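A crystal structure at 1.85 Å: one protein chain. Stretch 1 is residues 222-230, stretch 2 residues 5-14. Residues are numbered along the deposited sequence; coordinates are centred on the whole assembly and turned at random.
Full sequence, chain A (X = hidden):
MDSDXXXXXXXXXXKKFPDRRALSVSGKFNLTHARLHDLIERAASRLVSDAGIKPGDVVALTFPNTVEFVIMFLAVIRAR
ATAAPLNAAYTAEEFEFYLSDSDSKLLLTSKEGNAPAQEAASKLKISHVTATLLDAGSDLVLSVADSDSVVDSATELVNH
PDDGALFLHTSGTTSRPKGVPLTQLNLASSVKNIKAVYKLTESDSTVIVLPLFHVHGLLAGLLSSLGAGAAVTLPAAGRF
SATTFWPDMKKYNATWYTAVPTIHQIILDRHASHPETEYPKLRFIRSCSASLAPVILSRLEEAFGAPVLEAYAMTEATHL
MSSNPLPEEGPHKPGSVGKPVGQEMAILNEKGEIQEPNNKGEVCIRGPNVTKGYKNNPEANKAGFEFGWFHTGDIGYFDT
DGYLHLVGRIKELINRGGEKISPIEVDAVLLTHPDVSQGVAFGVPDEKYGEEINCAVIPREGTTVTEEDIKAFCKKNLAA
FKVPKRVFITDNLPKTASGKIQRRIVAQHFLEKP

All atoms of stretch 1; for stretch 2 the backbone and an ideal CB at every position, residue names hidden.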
# COMPACT_ATOMS: atom_id res chain seq x y z
N LEU A 222 -1.15 3.49 8.93
CA LEU A 222 -1.16 3.04 10.32
C LEU A 222 0.18 3.30 11.02
O LEU A 222 0.26 4.09 11.98
CB LEU A 222 -1.51 1.54 10.39
CG LEU A 222 -1.43 0.97 11.82
CD1 LEU A 222 -2.57 1.59 12.76
CD2 LEU A 222 -1.43 -0.57 11.81
N LEU A 223 1.26 2.66 10.55
CA LEU A 223 2.46 2.65 11.39
C LEU A 223 3.13 4.01 11.42
O LEU A 223 3.71 4.36 12.44
CB LEU A 223 3.46 1.58 10.90
CG LEU A 223 2.92 0.12 11.03
CD1 LEU A 223 3.92 -0.93 10.42
CD2 LEU A 223 2.58 -0.21 12.52
N SER A 224 3.13 4.75 10.31
CA SER A 224 3.84 6.04 10.33
C SER A 224 3.07 7.06 11.22
O SER A 224 3.69 7.94 11.87
CB SER A 224 4.01 6.61 8.92
OG SER A 224 4.88 5.70 8.18
N SER A 225 1.74 6.94 11.20
CA SER A 225 0.92 7.78 12.12
C SER A 225 1.29 7.48 13.57
O SER A 225 1.54 8.38 14.37
CB SER A 225 -0.58 7.53 11.93
OG SER A 225 -1.00 7.97 10.65
N LEU A 226 1.27 6.21 13.93
CA LEU A 226 1.55 5.84 15.33
C LEU A 226 2.97 6.26 15.69
O LEU A 226 3.25 6.74 16.79
CB LEU A 226 1.39 4.35 15.54
CG LEU A 226 -0.03 3.79 15.34
CD1 LEU A 226 0.05 2.29 15.58
CD2 LEU A 226 -1.01 4.44 16.36
N GLY A 227 3.88 6.10 14.74
CA GLY A 227 5.27 6.50 14.99
C GLY A 227 5.49 7.99 15.14
O GLY A 227 6.59 8.39 15.58
N ALA A 228 4.51 8.83 14.73
CA ALA A 228 4.60 10.26 14.98
C ALA A 228 3.88 10.73 16.25
O ALA A 228 3.85 11.96 16.53
CB ALA A 228 3.98 11.08 13.79
N GLY A 229 3.21 9.81 16.94
CA GLY A 229 2.31 10.16 18.06
C GLY A 229 0.97 10.70 17.55
O GLY A 229 0.18 11.31 18.31
N ALA A 230 0.73 10.49 16.25
CA ALA A 230 -0.53 10.92 15.59
C ALA A 230 -1.64 9.90 15.86
O ALA A 230 -1.41 8.87 16.54
CB ALA A 230 -0.31 11.08 14.02
N UNK A 5 14.46 0.48 15.49
CA UNK A 5 13.44 -0.60 15.48
C UNK A 5 12.05 0.04 15.59
O UNK A 5 11.88 1.08 16.23
CB UNK A 5 13.67 -1.59 16.62
N UNK A 6 11.07 -0.60 14.99
CA UNK A 6 9.73 -0.04 15.10
C UNK A 6 9.24 -0.14 16.53
O UNK A 6 8.64 0.81 17.06
CB UNK A 6 8.76 -0.75 14.15
N UNK A 7 9.49 -1.28 17.17
CA UNK A 7 9.03 -1.40 18.57
C UNK A 7 9.66 -0.32 19.46
O UNK A 7 8.99 0.29 20.32
CB UNK A 7 9.37 -2.79 19.12
N UNK A 8 10.96 -0.06 19.26
CA UNK A 8 11.61 1.01 20.02
C UNK A 8 11.09 2.42 19.79
O UNK A 8 10.90 3.26 20.71
CB UNK A 8 13.11 1.00 19.70
N UNK A 9 10.81 2.71 18.53
CA UNK A 9 10.22 3.96 18.20
C UNK A 9 8.86 4.14 18.90
O UNK A 9 8.56 5.19 19.48
CB UNK A 9 10.07 4.07 16.68
N UNK A 10 8.05 3.10 18.83
CA UNK A 10 6.70 3.23 19.41
C UNK A 10 6.74 3.35 20.94
O UNK A 10 5.85 4.00 21.55
CB UNK A 10 5.84 2.03 19.01
N UNK A 11 7.71 2.69 21.56
CA UNK A 11 7.92 2.86 23.00
C UNK A 11 8.23 4.34 23.34
O UNK A 11 7.68 4.92 24.31
CB UNK A 11 9.06 1.95 23.47
N UNK A 12 9.16 4.93 22.58
CA UNK A 12 9.48 6.37 22.78
C UNK A 12 8.25 7.27 22.59
O UNK A 12 8.03 8.20 23.35
CB UNK A 12 10.58 6.80 21.81
N UNK A 13 7.45 6.97 21.56
CA UNK A 13 6.23 7.71 21.32
C UNK A 13 5.27 7.63 22.51
O UNK A 13 4.72 8.65 22.92
CB UNK A 13 5.55 7.19 20.05
N UNK A 14 5.09 6.42 23.04
CA UNK A 14 4.12 6.25 24.14
C UNK A 14 4.59 7.02 25.37
O UNK A 14 3.78 7.65 26.08
CB UNK A 14 3.93 4.77 24.48

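Stretch 1 offers the last turns of a helix, with L223 and L226 along one flank and bare G227 close by, followed at G229 by a Schellman turn. No charge is on offer; the surface is leucine side chains, bare glycine backbone and carbonyl oxygens. Stretch 2 brings a helix; the two axes pass 9.9 Å apart at 42°, which sets the reach, and the uncharged surface favours apolar side chains.

Position 5 lies out of reach of stretch 1. Its phi/psi of -127/149 is extended, and a helix starts right after it, which suits an N-cap: serine, threonine, aspartate or asparagine. The residue is T5, whose OG1 accepts from N of position 8 at 2.9 Å and satisfies an amide that the first turn leaves without a helical carbonyl.

At position 6 CA-to-CB points toward stretch 1, yet no atom of that stretch lies within 5.5 Å of the ideal CB. The gap asks for a long apolar chain; leucine, isoleucine or methionine could cross it, whereas alanine would stop short. L6, with chi1 t and chi2 p, brings CD2 to 4.0 Å from CD1 of L223.

Positions 7 and 8 are out of reach, and their helical angles leave the choice wide. S7 is bonded through OG elsewhere in the structure; G8 gives its amide to the cap.

Position 9 again points toward stretch 1 across open space, with G227 ahead. A bare glycine makes room for a branched or flexible apolar end such as leucine or methionine. L9 uses that room: its CD2 lies 3.7 Å from CA of G227. A CB on G227 would come 2.9 Å from that same L9 CD2, a clash, so the missing side chain is part of the fit.

Position 10 is less obvious, because CA-to-CB points sideways although its CA is only 5.7 Å from CA of G227. A side chain able to bend back would reach the contact, so leucine or methionine would serve. L10, at m and t, brings its end nearer: CD2 is 3.8 Å from both CB of L226 and N of G227, packing on side chain and backbone together.

Positions 11 and 12 do not reach the contact, and polar residues are acceptable there. E11 and N12 find hydrogen-bonding partners outside this contact.

Position 13 points toward stretch 1 at close range: the ideal CB is 4.0 Å from O of L226 and 4.7 Å from N of G229. Little depth remains, so alanine or a short branched residue such as valine fits, and threonine has a similar shape. V13, chi1 t, spreads its two methyls over the helix end: CG1 lies 3.4 Å from O of L226 and 3.4 Å from CA of G229, while CG2 is 3.3 Å from O of G227. The positive phi of G229 by itself favours glycine.

Position 14 points away, leaving stretch 1 no say; small or polar residues would do. It is A14, which touches a crystal neighbour.

Stretch 2 (5-14) TLSGLLENVA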
# COMPACT_ATOMS: atom_id res chain seq x y z
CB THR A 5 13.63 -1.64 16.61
OG1 THR A 5 13.28 -1.07 17.86
CG2 THR A 5 15.08 -2.19 16.72
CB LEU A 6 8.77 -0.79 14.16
CG LEU A 6 7.33 -0.32 14.31
CD1 LEU A 6 7.20 1.14 13.92
CD2 LEU A 6 6.48 -1.26 13.47
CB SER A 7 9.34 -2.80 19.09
OG SER A 7 8.58 -3.76 18.35
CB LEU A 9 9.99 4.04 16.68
CG LEU A 9 9.24 5.33 16.32
CD1 LEU A 9 10.06 6.59 16.66
CD2 LEU A 9 8.80 5.35 14.88
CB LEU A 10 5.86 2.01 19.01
CG LEU A 10 5.58 1.96 17.49
CD1 LEU A 10 4.80 0.67 17.22
CD2 LEU A 10 4.69 3.14 17.05
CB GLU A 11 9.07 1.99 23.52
CG GLU A 11 9.30 2.19 24.99
CD GLU A 11 10.40 1.34 25.58
OE1 GLU A 11 11.28 0.87 24.83
OE2 GLU A 11 10.40 1.19 26.83
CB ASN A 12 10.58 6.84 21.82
CG ASN A 12 11.91 6.20 22.11
OD1 ASN A 12 12.13 5.66 23.22
ND2 ASN A 12 12.82 6.25 21.12
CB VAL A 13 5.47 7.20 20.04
CG1 VAL A 13 4.03 7.86 19.93
CG2 VAL A 13 6.23 7.62 18.79
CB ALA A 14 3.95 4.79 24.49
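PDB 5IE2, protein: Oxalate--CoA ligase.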